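Side-chain contact in p-47 protein (Clostridium botulinum E1 str. 'BoNT E Beluga', PDB 5WIX), which is of unknown function but has a tubular lipid-binding (TULIP) domain fold resembling bactericidal/permeability-increasing protein, consistent with, though not proof of, lipid binding: residues Thr338-Asp343 against Val349-Tyr354. Sequence-based numbering, arbitrary orientation.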
loop_
_atom_site.group_PDB
_atom_site.type_symbol
_atom_site.label_atom_id
_atom_site.label_comp_id
_atom_site.label_asym_id
_atom_site.label_seq_id
_atom_site.Cartn_x
_atom_site.Cartn_y
_atom_site.Cartn_z
ATOM N N THR A 338 -3.821 -17.142 16.343
ATOM C CA THR A 338 -4.040 -17.579 14.969
ATOM C C THR A 338 -2.950 -16.998 14.084
ATOM O O THR A 338 -2.307 -16.021 14.471
ATOM C CB THR A 338 -5.400 -17.156 14.440
ATOM O OG1 THR A 338 -5.512 -15.732 14.532
ATOM C CG2 THR A 338 -6.474 -17.770 15.272
ATOM N N LYS A 339 -2.764 -17.588 12.900
ATOM C CA LYS A 339 -1.626 -17.261 12.035
ATOM C C LYS A 339 -1.980 -16.978 10.574
ATOM O O LYS A 339 -2.734 -17.723 9.955
ATOM C CB LYS A 339 -0.603 -18.402 12.076
ATOM C CG LYS A 339 0.603 -18.203 11.181
ATOM C CD LYS A 339 1.543 -19.416 11.207
ATOM C CE LYS A 339 2.839 -19.147 10.412
ATOM N NZ LYS A 339 3.791 -20.301 10.391
ATOM N N PHE A 340 -1.399 -15.914 10.024
ATOM C CA PHE A 340 -1.550 -15.579 8.611
ATOM C C PHE A 340 -1.025 -16.708 7.746
ATOM O O PHE A 340 -0.063 -17.373 8.106
ATOM C CB PHE A 340 -0.813 -14.279 8.298
ATOM C CG PHE A 340 -0.720 -13.958 6.831
ATOM C CD1 PHE A 340 -1.722 -13.239 6.199
ATOM C CD2 PHE A 340 0.392 -14.334 6.093
ATOM C CE1 PHE A 340 -1.629 -12.927 4.851
ATOM C CE2 PHE A 340 0.494 -14.020 4.750
ATOM C CZ PHE A 340 -0.513 -13.317 4.129
ATOM N N ILE A 341 -1.666 -16.917 6.605
ATOM C CA ILE A 341 -1.366 -18.042 5.721
ATOM C C ILE A 341 -1.623 -17.605 4.299
ATOM O O ILE A 341 -2.720 -17.148 3.968
ATOM C CB ILE A 341 -2.234 -19.289 6.034
ATOM C CG1 ILE A 341 -1.641 -20.079 7.196
ATOM C CG2 ILE A 341 -2.369 -20.197 4.792
ATOM C CD1 ILE A 341 -0.277 -20.581 6.894
ATOM N N TYR A 342 -0.626 -17.730 3.438
ATOM C CA TYR A 342 -0.874 -17.310 2.079
ATOM C C TYR A 342 -0.703 -18.447 1.097
ATOM O O TYR A 342 0.250 -19.225 1.162
ATOM C CB TYR A 342 0.015 -16.148 1.712
ATOM C CG TYR A 342 -0.163 -15.721 0.276
ATOM C CD1 TYR A 342 -1.340 -15.111 -0.152
ATOM C CD2 TYR A 342 0.846 -15.931 -0.654
ATOM C CE1 TYR A 342 -1.498 -14.722 -1.464
ATOM C CE2 TYR A 342 0.695 -15.550 -1.960
ATOM C CZ TYR A 342 -0.474 -14.943 -2.363
ATOM O OH TYR A 342 -0.610 -14.567 -3.678
ATOM N N ASP A 343 -1.669 -18.552 0.201
ATOM C CA ASP A 343 -1.659 -19.604 -0.789
ATOM C C ASP A 343 -1.315 -18.941 -2.106
ATOM O O ASP A 343 -2.133 -18.211 -2.660
ATOM C CB ASP A 343 -3.007 -20.316 -0.836
ATOM C CG ASP A 343 -3.176 -21.178 -2.069
ATOM O OD1 ASP A 343 -2.174 -21.712 -2.582
ATOM O OD2 ASP A 343 -4.325 -21.327 -2.528
ATOM N N VAL A 349 -5.805 -15.395 1.254
ATOM C CA VAL A 349 -5.306 -15.116 2.603
ATOM C C VAL A 349 -6.163 -15.829 3.664
ATOM O O VAL A 349 -7.394 -15.826 3.612
ATOM C CB VAL A 349 -5.258 -13.602 2.885
ATOM C CG1 VAL A 349 -5.169 -13.325 4.384
ATOM C CG2 VAL A 349 -4.080 -12.967 2.142
ATOM N N SER A 350 -5.496 -16.428 4.640
ATOM C CA SER A 350 -6.093 -17.449 5.487
ATOM C C SER A 350 -5.538 -17.280 6.881
ATOM O O SER A 350 -4.403 -16.841 7.058
ATOM C CB SER A 350 -5.752 -18.836 4.918
ATOM O OG SER A 350 -6.068 -19.893 5.812
ATOM N N PHE A 351 -6.324 -17.610 7.884
ATOM C CA PHE A 351 -5.783 -17.691 9.233
ATOM C C PHE A 351 -6.153 -19.017 9.856
ATOM O O PHE A 351 -7.329 -19.431 9.869
ATOM C CB PHE A 351 -6.282 -16.553 10.105
ATOM C CG PHE A 351 -5.967 -15.200 9.561
ATOM C CD1 PHE A 351 -4.949 -14.429 10.131
ATOM C CD2 PHE A 351 -6.677 -14.683 8.484
ATOM C CE1 PHE A 351 -4.666 -13.178 9.641
ATOM C CE2 PHE A 351 -6.396 -13.416 7.985
ATOM C CZ PHE A 351 -5.386 -12.667 8.565
ATOM N N GLU A 352 -5.137 -19.695 10.360
ATOM C CA GLU A 352 -5.354 -20.953 11.020
ATOM C C GLU A 352 -4.966 -20.853 12.485
ATOM O O GLU A 352 -4.399 -19.856 12.934
ATOM C CB GLU A 352 -4.582 -22.057 10.315
ATOM C CG GLU A 352 -3.112 -21.996 10.486
ATOM C CD GLU A 352 -2.416 -22.996 9.598
ATOM O OE1 GLU A 352 -3.145 -23.730 8.883
ATOM O OE2 GLU A 352 -1.161 -23.042 9.620
ATOM N N ILE A 353 -5.325 -21.889 13.230
ATOM C CA ILE A 353 -5.048 -21.961 14.650
ATOM C C ILE A 353 -3.593 -22.323 14.884
ATOM O O ILE A 353 -3.126 -23.330 14.362
ATOM C CB ILE A 353 -5.951 -23.009 15.316
ATOM C CG1 ILE A 353 -7.419 -22.651 15.072
ATOM C CG2 ILE A 353 -5.619 -23.145 16.812
ATOM C CD1 ILE A 353 -7.914 -21.458 15.918
ATOM N N TYR A 354 -2.876 -21.513 15.664
ATOM C CA TYR A 354 -1.469 -21.792 15.986
ATOM C C TYR A 354 -1.363 -22.470 17.345
ATOM O O TYR A 354 -0.681 -23.485 17.508
ATOM C CB TYR A 354 -0.655 -20.502 15.978
ATOM C CG TYR A 354 0.828 -20.663 16.267
ATOM C CD1 TYR A 354 1.706 -21.096 15.277
ATOM C CD2 TYR A 354 1.359 -20.342 17.516
ATOM C CE1 TYR A 354 3.069 -21.229 15.526
ATOM C CE2 TYR A 354 2.725 -20.470 17.773
ATOM C CZ TYR A 354 3.574 -20.914 16.772
ATOM O OH TYR A 354 4.929 -21.048 17.017
#
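Ile341 lies diagonally across from Glu352 and directly opposite Ser350 on the partly exposed face of an antiparallel beta hairpin. Its CG2 branch sits on Ser350 CB at 3.6 Å, while the CG1-CD1 arm leans along the sheet to the Glu352 carboxylate, CD1 coming 3.8 Å from OE2. Glu352 reaches that arm because its CG stands between the backbone N and the carbonyl carbon (chi1 71°), with the rest of the chain extended. The extended Lys339 side chain rises on the same face, its NZ 5.7 Å from Glu352 OE2.

Lys339 and Glu352 form a hydrogen-bonded pair: Lys339 N donates to Glu352 O (2.8 Å) in the carbonyl plane, and Glu352 N returns a bond to Lys339 O (3.1 Å). A weak bond from Ser350 N to Ile341 O lies further along the ladder. On the reverse, more buried face, Thr338 pairs with Ile353, its CG2 meeting Ile353 CD1 at 4.0 Å; the same threonine's CA makes a CH...O contact with Glu352 O. The Val349 and Phe340 side chains cross at about a right angle, Val349 CG1 coming 3.6 Å from Phe340 CE1, while Phe351 CZ lies at the Phe340 ring's edge.

Strands 328-343 and 348-363 form this hairpin of an antiparallel sheet. Strand 311-322 pairs with the first; beyond the second, Val349 and Phe351 hydrogen-bond through their backbones to Leu395 and Phe393. Phe340 and Tyr342 pack on strand 414-422 of the six-stranded sheet.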